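N-Acetyltransferase, PseH (PDB 4XPL) is an N-acetyltransferase that probably transfers the acetyl group of acetyl coenzyme A to the 4-amino group of a UDP-linked sugar in pseudaminic acid synthesis. Local coordinates at residues K60-V65 and I72-F77; V78-K83 and E112-N117; C85-Y90 and I101-I106; K120-K125 and F148-L153. The protein carries 8 engineered substitutions. All blocks are in the same frame, centred on the assembly; numbering follows the deposited sequence.

Overall arrangement
All four contacts belong to one GNAT fold built on a seven-stranded mixed sheet. Contact 1 pairs the hairpin strands 61-67 and 70-78; its centre lies about 7 Å from that of contact 3, where strand 84-91, the next strand of the sheet, is covered by helix 99-114. The end of that helix also serves contact 2, centre to centre about 13 Å from contact 3, which, with both segments between 83 and 112, is nested in the loop contact 2 closes. Contact 4 comes last, pairing strands 118-124 and 148-154 with its centre about 18 Å from that of contact 1. Strands 84-91 and 118-124 are neighbours, and contacts 3 and 4 help line the acetyl coenzyme A pocket.

Contact 1 (K60-V65 and I72-F77)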
# COMPACT_ATOMS: atom_id res chain seq x y z
N LYS A 60 -7.43 0.61 8.75
CA LYS A 60 -6.17 0.69 8.02
C LYS A 60 -5.42 -0.63 8.18
O LYS A 60 -5.47 -1.23 9.25
CB LYS A 60 -5.28 1.79 8.58
CG LYS A 60 -5.84 3.22 8.48
CD LYS A 60 -4.77 4.21 9.01
CE LYS A 60 -5.13 5.68 8.78
NZ LYS A 60 -6.52 5.91 9.03
N LYS A 61 -4.73 -1.05 7.12
CA LYS A 61 -3.88 -2.24 7.15
C LYS A 61 -2.70 -1.99 6.22
O LYS A 61 -2.88 -1.60 5.04
CB LYS A 61 -4.64 -3.49 6.69
CG LYS A 61 -5.84 -3.88 7.54
CD LYS A 61 -6.35 -5.28 7.13
CE LYS A 61 -7.59 -5.66 7.88
NZ LYS A 61 -7.24 -6.04 9.27
N TYR A 62 -1.49 -2.16 6.75
CA TYR A 62 -0.27 -2.06 5.99
C TYR A 62 0.41 -3.42 6.01
O TYR A 62 0.44 -4.07 7.05
CB TYR A 62 0.67 -1.03 6.64
CG TYR A 62 0.32 0.42 6.35
CD1 TYR A 62 -0.87 0.98 6.80
CD2 TYR A 62 1.19 1.23 5.64
CE1 TYR A 62 -1.18 2.30 6.53
CE2 TYR A 62 0.88 2.57 5.37
CZ TYR A 62 -0.29 3.08 5.80
OH TYR A 62 -0.63 4.38 5.56
N PHE A 63 0.99 -3.81 4.87
CA PHE A 63 1.71 -5.03 4.72
C PHE A 63 3.08 -4.82 4.11
O PHE A 63 3.25 -4.02 3.15
CB PHE A 63 0.91 -5.97 3.82
CG PHE A 63 -0.42 -6.42 4.43
CD1 PHE A 63 -0.44 -7.45 5.35
CD2 PHE A 63 -1.59 -5.83 4.06
CE1 PHE A 63 -1.62 -7.90 5.88
CE2 PHE A 63 -2.79 -6.26 4.61
CZ PHE A 63 -2.79 -7.30 5.51
N LEU A 64 4.06 -5.53 4.65
CA LEU A 64 5.36 -5.70 4.01
C LEU A 64 5.20 -6.91 3.09
O LEU A 64 4.75 -7.97 3.56
CB LEU A 64 6.43 -5.89 5.07
CG LEU A 64 7.91 -5.95 4.68
CD1 LEU A 64 8.31 -4.68 3.99
CD2 LEU A 64 8.80 -6.19 5.89
N VAL A 65 5.57 -6.77 1.83
CA VAL A 65 5.40 -7.82 0.84
C VAL A 65 6.72 -8.54 0.57
O VAL A 65 7.72 -7.90 0.25
CB VAL A 65 4.83 -7.28 -0.47
CG1 VAL A 65 4.62 -8.44 -1.52
CG2 VAL A 65 3.50 -6.50 -0.17
N ILE A 72 9.98 -6.95 -1.19
CA ILE A 72 9.87 -6.23 -2.46
C ILE A 72 9.10 -4.91 -2.41
O ILE A 72 9.21 -4.11 -3.34
CB ILE A 72 9.32 -7.14 -3.58
CG1 ILE A 72 7.93 -7.70 -3.27
CG2 ILE A 72 10.38 -8.33 -3.81
CD1 ILE A 72 7.18 -8.16 -4.57
N GLY A 73 8.35 -4.67 -1.34
CA GLY A 73 7.66 -3.40 -1.20
C GLY A 73 6.68 -3.43 -0.06
O GLY A 73 6.65 -4.39 0.75
N VAL A 74 5.89 -2.37 0.01
CA VAL A 74 4.83 -2.22 1.00
C VAL A 74 3.54 -1.93 0.27
O VAL A 74 3.51 -1.18 -0.74
CB VAL A 74 5.17 -1.07 1.98
CG1 VAL A 74 3.92 -0.53 2.77
CG2 VAL A 74 6.31 -1.49 2.93
N ILE A 75 2.45 -2.48 0.79
CA ILE A 75 1.12 -2.09 0.33
C ILE A 75 0.25 -1.68 1.50
O ILE A 75 0.52 -2.06 2.62
CB ILE A 75 0.44 -3.22 -0.51
CG1 ILE A 75 0.23 -4.49 0.32
CG2 ILE A 75 1.25 -3.51 -1.78
CD1 ILE A 75 -0.63 -5.57 -0.40
N ASP A 76 -0.77 -0.87 1.22
CA ASP A 76 -1.64 -0.43 2.26
C ASP A 76 -3.04 -0.21 1.78
O ASP A 76 -3.31 0.08 0.57
CB ASP A 76 -1.11 0.83 2.99
CG ASP A 76 -1.19 2.07 2.15
OD1 ASP A 76 -2.24 2.74 2.19
OD2 ASP A 76 -0.19 2.36 1.47
N PHE A 77 -3.94 -0.36 2.75
CA PHE A 77 -5.36 -0.17 2.57
C PHE A 77 -5.84 0.73 3.70
O PHE A 77 -5.57 0.46 4.85
CB PHE A 77 -6.07 -1.52 2.64
CG PHE A 77 -5.49 -2.57 1.74
CD1 PHE A 77 -4.45 -3.39 2.18
CD2 PHE A 77 -6.01 -2.78 0.48
CE1 PHE A 77 -3.92 -4.35 1.35
CE2 PHE A 77 -5.52 -3.76 -0.33
CZ PHE A 77 -4.48 -4.54 0.07
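The antiparallel beta hairpin of strands 61-67 and 70-78 is held here by Y62 lying against D76, F63 against F77 and a ladder of backbone bonds. The strand axes approach to 4.7 Å at 161°, and six N-H...O=C bonds join them; the straightest, from I72 N to V65 O, measures 2.8 Å. At the non-hydrogen-bonded pair Y62-D76, D76 CB sits over the centre of the Y62 ring, 3.4 Å from its centroid, a CH-pi contact. Ring and carboxylate stack with planes 16° apart, the side chains running the same way. On the other face, F63 and F77 cross at about a right angle: F63 CD2 meets F77 CE1 at 3.9 Å, in the plane of the F77 ring at its edge. I75 CG1, lodged between backbone N and carbonyl carbon (chi1 62°), bridges F63 CB and V65 CG2, each 3.9 Å away. Y109 of helix 99-114 also meets the rings of F63 and F77. This face is therefore largely apolar from F63 and F77 to V65 and I75, with K61 on it but leading off at its end, while on the other Y62 covers the methylene of buried D76, whose side chain touches acetyl coenzyme A.

Contact 2 (V78-K83 and E112-N117); sequences VNITTK and ESLKVN. Engineered in segment 112-117: S113 (natural residue Asn).
Apolar contact between the loop 78-83 and the end of helix 99-114 rests on I80 and L114. Their side chains cross at about a right angle and meet through terminal methyls, I80 CD1 to L114 CD1 at 4.1 Å; both also lie on C85 and K61, which ties the pair to the neighbouring strands. V116 lies against backbone carbonyls instead: its CG1, anti to the carbonyl carbon (chi1 -60°), reaches T81 O at 3.6 Å, while V116 CB lies 3.5 Å from K83 O.

Direct hydrogen bonding across the contact is a single bond, N117 N to K83 O, 3.0 Å long. Its angle at the hydrogen is 131°, and the donor stands 44° out of the carbonyl plane, so the bond is bent at both ends. Within the loop, T81 OG1 accepts from K83 N in an ST turn and is also bonded to S84 N.

Water supplies the remaining polar links. Water 1 lies between T81 O and L114 O, and water 2 is within hydrogen-bonding distance of T82 O and L114 O, 2.7 Å from the latter. Water 3 bridges T82 O and K115 O, where the chain leaves the helix with positive phi. Carbonyls at the helix end thus face water shared with the loop, giving a hydrated junction with a small apolar side.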
# COMPACT_ATOMS: atom_id res chain seq x y z
N VAL A 78 -6.46 1.86 3.35
CA VAL A 78 -6.94 2.80 4.32
C VAL A 78 -8.38 3.17 3.98
O VAL A 78 -8.88 2.90 2.85
CB VAL A 78 -5.99 4.04 4.43
CG1 VAL A 78 -4.56 3.56 4.73
CG2 VAL A 78 -6.02 4.93 3.15
N ASN A 79 -9.07 3.74 4.97
CA ASN A 79 -10.49 4.07 4.87
C ASN A 79 -11.28 2.82 4.50
O ASN A 79 -12.16 2.86 3.65
CB ASN A 79 -10.74 5.18 3.85
CG ASN A 79 -10.06 6.48 4.22
OD1 ASN A 79 -10.30 7.04 5.27
ND2 ASN A 79 -9.22 6.96 3.32
N ILE A 80 -10.94 1.70 5.11
CA ILE A 80 -11.60 0.46 4.81
C ILE A 80 -13.02 0.48 5.37
O ILE A 80 -13.23 0.78 6.55
CB ILE A 80 -10.89 -0.77 5.40
CG1 ILE A 80 -9.46 -0.85 4.89
CG2 ILE A 80 -11.70 -2.03 5.09
CD1 ILE A 80 -8.59 -1.87 5.65
N THR A 81 -13.98 0.19 4.50
CA THR A 81 -15.34 -0.08 4.90
C THR A 81 -15.75 -1.47 4.41
O THR A 81 -14.95 -2.18 3.81
CB THR A 81 -16.30 0.96 4.30
OG1 THR A 81 -16.55 0.63 2.93
CG2 THR A 81 -15.71 2.39 4.40
N THR A 82 -17.02 -1.86 4.63
CA THR A 82 -17.51 -3.13 4.07
C THR A 82 -17.63 -3.12 2.53
O THR A 82 -17.60 -4.19 1.90
CB THR A 82 -18.83 -3.63 4.74
OG1 THR A 82 -19.88 -2.66 4.58
CG2 THR A 82 -18.61 -3.89 6.21
N LYS A 83 -17.67 -1.93 1.91
CA LYS A 83 -17.89 -1.79 0.47
C LYS A 83 -16.70 -1.25 -0.34
O LYS A 83 -16.60 -1.52 -1.54
CB LYS A 83 -19.10 -0.87 0.24
CG LYS A 83 -20.36 -1.30 0.99
CD LYS A 83 -20.84 -2.70 0.60
CE LYS A 83 -22.06 -3.08 1.47
NZ LYS A 83 -22.88 -4.20 0.90
N GLU A 112 -10.68 -10.47 -2.23
CA GLU A 112 -10.83 -11.79 -1.62
C GLU A 112 -10.83 -11.80 -0.09
O GLU A 112 -11.55 -12.61 0.52
CB GLU A 112 -9.76 -12.76 -2.13
CG GLU A 112 -9.87 -13.07 -3.63
CD GLU A 112 -8.92 -14.18 -4.09
OE1 GLU A 112 -8.41 -14.94 -3.24
OE2 GLU A 112 -8.70 -14.28 -5.33
N SER A 113 -10.04 -10.93 0.53
CA SER A 113 -9.90 -10.90 1.98
C SER A 113 -10.75 -9.80 2.63
O SER A 113 -11.55 -10.08 3.49
CB SER A 113 -8.43 -10.77 2.35
OG SER A 113 -7.76 -11.96 1.99
N LEU A 114 -10.61 -8.56 2.18
CA LEU A 114 -11.53 -7.50 2.68
C LEU A 114 -12.94 -7.61 2.07
O LEU A 114 -13.91 -7.15 2.65
CB LEU A 114 -10.96 -6.10 2.37
CG LEU A 114 -9.59 -5.73 2.93
CD1 LEU A 114 -9.09 -4.34 2.42
CD2 LEU A 114 -9.56 -5.79 4.45
N LYS A 115 -13.03 -8.22 0.89
CA LYS A 115 -14.30 -8.42 0.21
C LYS A 115 -15.03 -7.11 -0.12
O LYS A 115 -16.26 -7.05 -0.08
CB LYS A 115 -15.20 -9.39 0.98
CG LYS A 115 -14.53 -10.80 1.07
CD LYS A 115 -15.37 -11.81 1.83
CE LYS A 115 -14.59 -13.10 2.05
NZ LYS A 115 -15.51 -14.20 2.46
N VAL A 116 -14.26 -6.07 -0.46
CA VAL A 116 -14.86 -4.79 -0.92
C VAL A 116 -15.25 -4.90 -2.40
O VAL A 116 -14.65 -5.65 -3.14
CB VAL A 116 -13.90 -3.59 -0.72
CG1 VAL A 116 -13.54 -3.44 0.77
CG2 VAL A 116 -12.65 -3.73 -1.55
N ASN A 117 -16.24 -4.15 -2.83
CA ASN A 117 -16.56 -4.10 -4.25
C ASN A 117 -15.78 -3.04 -5.02
O ASN A 117 -15.62 -3.18 -6.24
CB ASN A 117 -18.05 -3.87 -4.48
CG ASN A 117 -18.43 -4.11 -5.95
OD1 ASN A 117 -17.95 -5.07 -6.58
ND2 ASN A 117 -19.24 -3.20 -6.51
O HOH W 1 -13.78 -4.69 4.45
O HOH W 2 -16.44 -6.41 3.11
O HOH W 3 -18.69 -5.27 -0.41

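Contact 3 (C85-Y90 and I101-I106). With ACO (acetyl coenzyme *a), chain B.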
# COMPACT_ATOMS: atom_id res chain seq x y z
N CYS A 85 -12.32 0.55 -0.19
CA CYS A 85 -11.12 1.02 0.48
C CYS A 85 -10.26 1.87 -0.45
O CYS A 85 -10.46 1.85 -1.68
CB CYS A 85 -10.32 -0.15 1.05
SG CYS A 85 -9.50 -1.20 -0.17
N GLU A 86 -9.34 2.63 0.13
CA GLU A 86 -8.30 3.32 -0.62
C GLU A 86 -7.06 2.49 -0.44
O GLU A 86 -6.96 1.78 0.53
CB GLU A 86 -8.04 4.70 -0.04
CG GLU A 86 -9.20 5.59 -0.11
CD GLU A 86 -8.89 6.99 0.39
OE1 GLU A 86 -7.97 7.15 1.25
OE2 GLU A 86 -9.54 7.94 -0.07
N PHE A 87 -6.13 2.61 -1.37
CA PHE A 87 -4.91 1.86 -1.28
C PHE A 87 -3.72 2.69 -1.71
O PHE A 87 -3.84 3.72 -2.40
CB PHE A 87 -4.96 0.58 -2.14
CG PHE A 87 -4.86 0.84 -3.61
CD1 PHE A 87 -5.99 1.04 -4.36
CD2 PHE A 87 -3.63 0.89 -4.23
CE1 PHE A 87 -5.92 1.29 -5.69
CE2 PHE A 87 -3.54 1.15 -5.58
CZ PHE A 87 -4.68 1.34 -6.32
N GLY A 88 -2.56 2.19 -1.32
CA GLY A 88 -1.28 2.74 -1.67
C GLY A 88 -0.26 1.62 -1.81
O GLY A 88 -0.49 0.48 -1.37
N LEU A 89 0.85 1.93 -2.48
CA LEU A 89 1.93 0.95 -2.69
C LEU A 89 3.25 1.68 -2.81
O LEU A 89 3.28 2.88 -3.16
CB LEU A 89 1.66 0.10 -3.92
CG LEU A 89 1.84 0.68 -5.32
CD1 LEU A 89 1.94 -0.37 -6.43
CD2 LEU A 89 0.72 1.65 -5.60
N TYR A 90 4.32 0.99 -2.46
CA TYR A 90 5.64 1.55 -2.49
C TYR A 90 6.64 0.43 -2.77
O TYR A 90 6.75 -0.51 -1.98
CB TYR A 90 5.91 2.27 -1.16
CG TYR A 90 7.04 3.26 -1.22
CD1 TYR A 90 8.35 2.84 -1.13
CD2 TYR A 90 6.80 4.63 -1.35
CE1 TYR A 90 9.41 3.73 -1.19
CE2 TYR A 90 7.86 5.54 -1.40
CZ TYR A 90 9.17 5.07 -1.33
OH TYR A 90 10.24 5.93 -1.37
N ILE A 101 3.38 -6.81 -9.33
CA ILE A 101 3.24 -7.78 -8.25
C ILE A 101 2.50 -7.18 -7.08
O ILE A 101 1.55 -7.79 -6.55
CB ILE A 101 4.62 -8.25 -7.76
CG1 ILE A 101 5.33 -8.97 -8.90
CG2 ILE A 101 4.42 -9.14 -6.52
CD1 ILE A 101 6.73 -9.53 -8.58
N LEU A 102 2.89 -5.99 -6.67
CA LEU A 102 2.21 -5.29 -5.60
C LEU A 102 0.74 -5.02 -5.93
O LEU A 102 -0.13 -5.19 -5.06
CB LEU A 102 2.91 -3.99 -5.23
CG LEU A 102 4.39 -4.03 -4.88
CD1 LEU A 102 4.96 -2.63 -4.55
CD2 LEU A 102 4.65 -5.04 -3.73
N MET A 103 0.48 -4.64 -7.17
CA MET A 103 -0.90 -4.41 -7.66
C MET A 103 -1.73 -5.70 -7.65
O MET A 103 -2.89 -5.70 -7.23
CB MET A 103 -0.90 -3.81 -9.07
CG MET A 103 -0.47 -2.36 -9.18
SD MET A 103 -1.46 -1.24 -8.14
CE MET A 103 -3.09 -1.51 -8.86
N ASN A 104 -1.14 -6.81 -8.09
CA ASN A 104 -1.83 -8.10 -7.98
C ASN A 104 -2.23 -8.39 -6.55
O ASN A 104 -3.34 -8.84 -6.30
CB ASN A 104 -0.96 -9.28 -8.47
CG ASN A 104 -0.77 -9.31 -9.98
OD1 ASN A 104 -1.57 -8.74 -10.77
ND2 ASN A 104 0.33 -9.95 -10.41
N GLU A 105 -1.30 -8.20 -5.61
CA GLU A 105 -1.58 -8.43 -4.21
C GLU A 105 -2.64 -7.51 -3.63
O GLU A 105 -3.48 -7.94 -2.83
CB GLU A 105 -0.31 -8.32 -3.37
CG GLU A 105 0.73 -9.36 -3.67
CD GLU A 105 0.21 -10.80 -3.52
OE1 GLU A 105 -0.37 -11.10 -2.46
OE2 GLU A 105 0.37 -11.58 -4.46
N ILE A 106 -2.59 -6.24 -4.01
CA ILE A 106 -3.58 -5.26 -3.56
C ILE A 106 -4.98 -5.68 -3.99
O ILE A 106 -5.90 -5.68 -3.18
CB ILE A 106 -3.27 -3.83 -4.10
CG1 ILE A 106 -2.12 -3.19 -3.31
CG2 ILE A 106 -4.54 -2.91 -4.03
CD1 ILE A 106 -1.30 -2.21 -4.07
N1A ACO B . 4.58 7.49 -18.77
C2A ACO B . 3.95 6.30 -18.88
N3A ACO B . 4.45 5.16 -18.36
C4A ACO B . 5.63 5.13 -17.69
C5A ACO B . 6.38 6.38 -17.52
C6A ACO B . 5.77 7.61 -18.12
N6A ACO B . 6.38 8.82 -18.04
N7A ACO B . 7.50 6.07 -16.83
C8A ACO B . 7.47 4.73 -16.58
N9A ACO B . 6.35 4.17 -17.09
C1B ACO B . 5.91 2.74 -17.03
C2B ACO B . 7.05 1.73 -17.14
O2B ACO B . 7.48 1.57 -18.49
C3B ACO B . 6.37 0.49 -16.59
O3B ACO B . 5.63 -0.12 -17.65
P3B ACO B . 5.07 -1.63 -17.61
O7A ACO B . 4.10 -1.69 -16.43
O8A ACO B . 4.37 -1.75 -18.94
O9A ACO B . 6.29 -2.52 -17.46
C4B ACO B . 5.45 1.03 -15.49
O4B ACO B . 5.24 2.41 -15.79
C5B ACO B . 6.05 0.84 -14.09
O5B ACO B . 7.40 1.33 -14.04
P1A ACO B . 8.59 0.60 -13.22
O1A ACO B . 9.86 1.41 -13.34
O2A ACO B . 8.60 -0.88 -13.54
O3A ACO B . 8.22 0.88 -11.68
P2A ACO B . 7.69 -0.23 -10.68
O4A ACO B . 6.65 -1.08 -11.36
O5A ACO B . 8.92 -0.92 -10.11
O6A ACO B . 7.10 0.65 -9.47
CBP ACO B . 5.72 2.11 -8.24
CCP ACO B . 5.98 1.53 -9.61
CDP ACO B . 5.40 0.95 -7.26
CEP ACO B . 4.54 3.08 -8.34
CAP ACO B . 7.00 2.86 -7.83
OAP ACO B . 7.34 3.88 -8.80
C9P ACO B . 6.88 3.51 -6.48
O9P ACO B . 6.97 2.85 -5.45
N8P ACO B . 6.72 4.83 -6.49
C7P ACO B . 6.69 5.61 -5.25
C6P ACO B . 5.42 5.33 -4.44
C5P ACO B . 4.17 5.68 -5.22
O5P ACO B . 4.14 6.66 -5.97
N4P ACO B . 3.10 4.92 -5.02
C3P ACO B . 1.78 5.34 -5.55
C2P ACO B . 1.11 6.34 -4.58
S1P ACO B . 0.72 5.44 -3.09
C ACO B . 1.87 5.85 -1.96
O ACO B . 2.81 6.60 -2.27
CH3 ACO B . 1.75 5.23 -0.59
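F87 and L89 project from strand 85-90 toward helix 101-106, where I106, M103 and L102 receive them. F87, with CG between backbone N and carbonyl carbon (chi1 74°), crosses I106 at about a right angle, its ring face under I106 CG2, which stands 3.7 Å above the plane, offset toward the rim, and 3.8 Å from F87 CG. M103, bent at chi2 and chi3, brings its sulfur to the same ring obliquely: SD is 5.2 Å from the centroid and 58° off the normal, a Met-aromatic contact. That sulfur also lies 3.9 Å from L89 CD1, and here too the two side chains cross at about a right angle. L89 is further enclosed by L102 CB at its CD1 and by I106 CD1, 3.8 Å from L89 CB. Y134 meets the F87 ring edge-to-face from helix 128-136.

The acetyl end and pantetheine arm of the cofactor lie beside G88 to Y90, and the rest leads away from the strand. ACO N4P donates to L89 O at 2.8 Å with an angle of 161°, and Y90 CD2 lies near ACO C6P. G88, which has no side chain, brings its CA to 3.6 Å from ACO S1P. With axes 9.2 Å apart, strand and helix open the beta-alpha-beta unit 84-124 of the GNAT fold, whose strand hydrogen-bonds the pantetheine arm of acetyl coenzyme A.

Contact 4 (K120-K125 and F148-L153); sequences KAYVFK and FYYVYL. Engineered in segment 148-153: Y150 (natural residue His), V151 (natural residue Ile), Y152 (natural residue Cys).
A121 and V151 pack on the buried face of this antiparallel pair, CB of A121 lying 3.9 Å from CG2 of the engineered V151. V123 shares this face and touches acetyl coenzyme A. Between the faces four regular backbone bonds clamp the strands, two linking A121 with V151 and two linking V123 with Y149.

The face bearing Y122 and Y150 is more exposed, yet its ring contacts are also close. Y122, with CG between backbone N and carbonyl carbon (chi1 59°), turns its edge to the face of F148 in a T-shaped pair, planes at 83°, Y122 CD2 standing 3.6 Å above the F148 plane, offset toward that ring's rim. F148 and F124 extend the cluster at the strand end, F148 CE1 3.5 Å above the centre of the F124 ring. The rings of Y122 and engineered Y150 barely overlap; Y150 CD2 meets Y122 CB at 3.6 Å, and Y150 OH bonds D145.

K125 CG lies over one face of Y149, 3.7 Å from the centroid, a CH-pi contact; K125 NZ reaches E144 in a salt bridge and D145 O. The arrangement joins neighbouring strands 118-124 and 148-154 of a GNAT sheet, with the cofactor pocket on the V123 side.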
# COMPACT_ATOMS: atom_id res chain seq x y z
N LYS A 120 -10.21 2.15 -4.54
CA LYS A 120 -9.99 3.53 -4.93
C LYS A 120 -8.57 4.00 -4.58
O LYS A 120 -7.94 3.52 -3.64
CB LYS A 120 -11.01 4.46 -4.25
CG LYS A 120 -12.47 4.02 -4.42
CD LYS A 120 -13.43 4.93 -3.62
CE LYS A 120 -13.30 4.66 -2.13
NZ LYS A 120 -13.82 5.77 -1.31
N ALA A 121 -8.08 4.95 -5.35
CA ALA A 121 -6.83 5.61 -5.02
C ALA A 121 -6.85 7.02 -5.55
O ALA A 121 -7.67 7.36 -6.39
CB ALA A 121 -5.62 4.85 -5.60
N TYR A 122 -5.92 7.83 -5.06
CA TYR A 122 -5.64 9.12 -5.67
C TYR A 122 -4.13 9.31 -5.73
O TYR A 122 -3.40 8.79 -4.88
CB TYR A 122 -6.31 10.26 -4.92
CG TYR A 122 -5.92 10.38 -3.47
CD1 TYR A 122 -6.47 9.52 -2.52
CD2 TYR A 122 -5.00 11.34 -3.05
CE1 TYR A 122 -6.12 9.61 -1.19
CE2 TYR A 122 -4.63 11.44 -1.70
CZ TYR A 122 -5.20 10.56 -0.78
OH TYR A 122 -4.87 10.63 0.56
N VAL A 123 -3.68 9.97 -6.79
CA VAL A 123 -2.26 10.20 -7.01
C VAL A 123 -2.07 11.59 -7.58
O VAL A 123 -2.95 12.13 -8.24
CB VAL A 123 -1.64 9.17 -7.97
CG1 VAL A 123 -1.41 7.86 -7.25
CG2 VAL A 123 -2.52 9.00 -9.22
N PHE A 124 -0.92 12.17 -7.28
CA PHE A 124 -0.53 13.42 -7.91
C PHE A 124 -0.47 13.16 -9.41
O PHE A 124 -0.02 12.09 -9.87
CB PHE A 124 0.84 13.89 -7.41
CG PHE A 124 0.81 14.49 -6.04
CD1 PHE A 124 0.29 15.76 -5.83
CD2 PHE A 124 1.33 13.79 -4.95
CE1 PHE A 124 0.27 16.33 -4.55
CE2 PHE A 124 1.31 14.35 -3.66
CZ PHE A 124 0.78 15.62 -3.47
N LYS A 125 -0.93 14.15 -10.17
CA LYS A 125 -1.01 14.07 -11.63
C LYS A 125 0.33 13.81 -12.31
O LYS A 125 0.35 13.30 -13.43
CB LYS A 125 -1.59 15.38 -12.19
CG LYS A 125 -2.99 15.67 -11.72
CD LYS A 125 -3.53 16.95 -12.35
CE LYS A 125 -4.76 17.35 -11.61
NZ LYS A 125 -5.42 18.51 -12.19
N PHE A 148 -4.73 16.12 -7.71
CA PHE A 148 -4.85 14.67 -7.83
C PHE A 148 -5.74 14.20 -8.98
O PHE A 148 -6.67 14.90 -9.41
CB PHE A 148 -5.40 14.10 -6.52
CG PHE A 148 -4.57 14.43 -5.30
CD1 PHE A 148 -3.32 13.86 -5.13
CD2 PHE A 148 -5.06 15.30 -4.33
CE1 PHE A 148 -2.54 14.15 -4.01
CE2 PHE A 148 -4.29 15.61 -3.20
CZ PHE A 148 -3.01 15.04 -3.04
N TYR A 149 -5.43 13.01 -9.49
CA TYR A 149 -6.41 12.20 -10.19
C TYR A 149 -6.92 11.19 -9.20
O TYR A 149 -6.14 10.65 -8.40
CB TYR A 149 -5.81 11.45 -11.38
CG TYR A 149 -5.36 12.31 -12.52
CD1 TYR A 149 -6.21 13.25 -13.10
CD2 TYR A 149 -4.07 12.20 -13.02
CE1 TYR A 149 -5.79 14.05 -14.15
CE2 TYR A 149 -3.65 12.97 -14.06
CZ TYR A 149 -4.49 13.91 -14.62
OH TYR A 149 -4.05 14.69 -15.66
N TYR A 150 -8.20 10.87 -9.31
CA TYR A 150 -8.86 9.89 -8.43
C TYR A 150 -9.26 8.71 -9.32
O TYR A 150 -9.91 8.93 -10.36
CB TYR A 150 -10.11 10.52 -7.78
CG TYR A 150 -9.80 11.65 -6.83
CD1 TYR A 150 -9.62 12.94 -7.30
CD2 TYR A 150 -9.68 11.42 -5.45
CE1 TYR A 150 -9.31 13.99 -6.44
CE2 TYR A 150 -9.37 12.46 -4.58
CZ TYR A 150 -9.17 13.74 -5.09
OH TYR A 150 -8.87 14.77 -4.23
N VAL A 151 -8.86 7.48 -8.94
CA VAL A 151 -9.16 6.30 -9.76
C VAL A 151 -9.91 5.25 -8.98
O VAL A 151 -9.88 5.20 -7.72
CB VAL A 151 -7.85 5.65 -10.38
CG1 VAL A 151 -7.16 6.64 -11.27
CG2 VAL A 151 -6.92 5.16 -9.30
N TYR A 152 -10.65 4.42 -9.71
CA TYR A 152 -11.36 3.32 -9.10
C TYR A 152 -11.35 2.07 -9.97
O TYR A 152 -11.21 2.14 -11.19
CB TYR A 152 -12.81 3.70 -8.77
CG TYR A 152 -13.75 3.57 -9.95
CD1 TYR A 152 -13.86 4.59 -10.90
CD2 TYR A 152 -14.51 2.42 -10.15
CE1 TYR A 152 -14.71 4.46 -12.00
CE2 TYR A 152 -15.36 2.30 -11.25
CZ TYR A 152 -15.43 3.31 -12.17
OH TYR A 152 -16.28 3.19 -13.25
N LEU A 153 -11.55 0.94 -9.30
CA LEU A 153 -11.77 -0.36 -9.90
C LEU A 153 -12.87 -1.06 -9.11
O LEU A 153 -12.77 -1.16 -7.87
CB LEU A 153 -10.48 -1.19 -9.83
CG LEU A 153 -10.52 -2.58 -10.46
CD1 LEU A 153 -10.68 -2.49 -11.98
CD2 LEU A 153 -9.30 -3.40 -10.07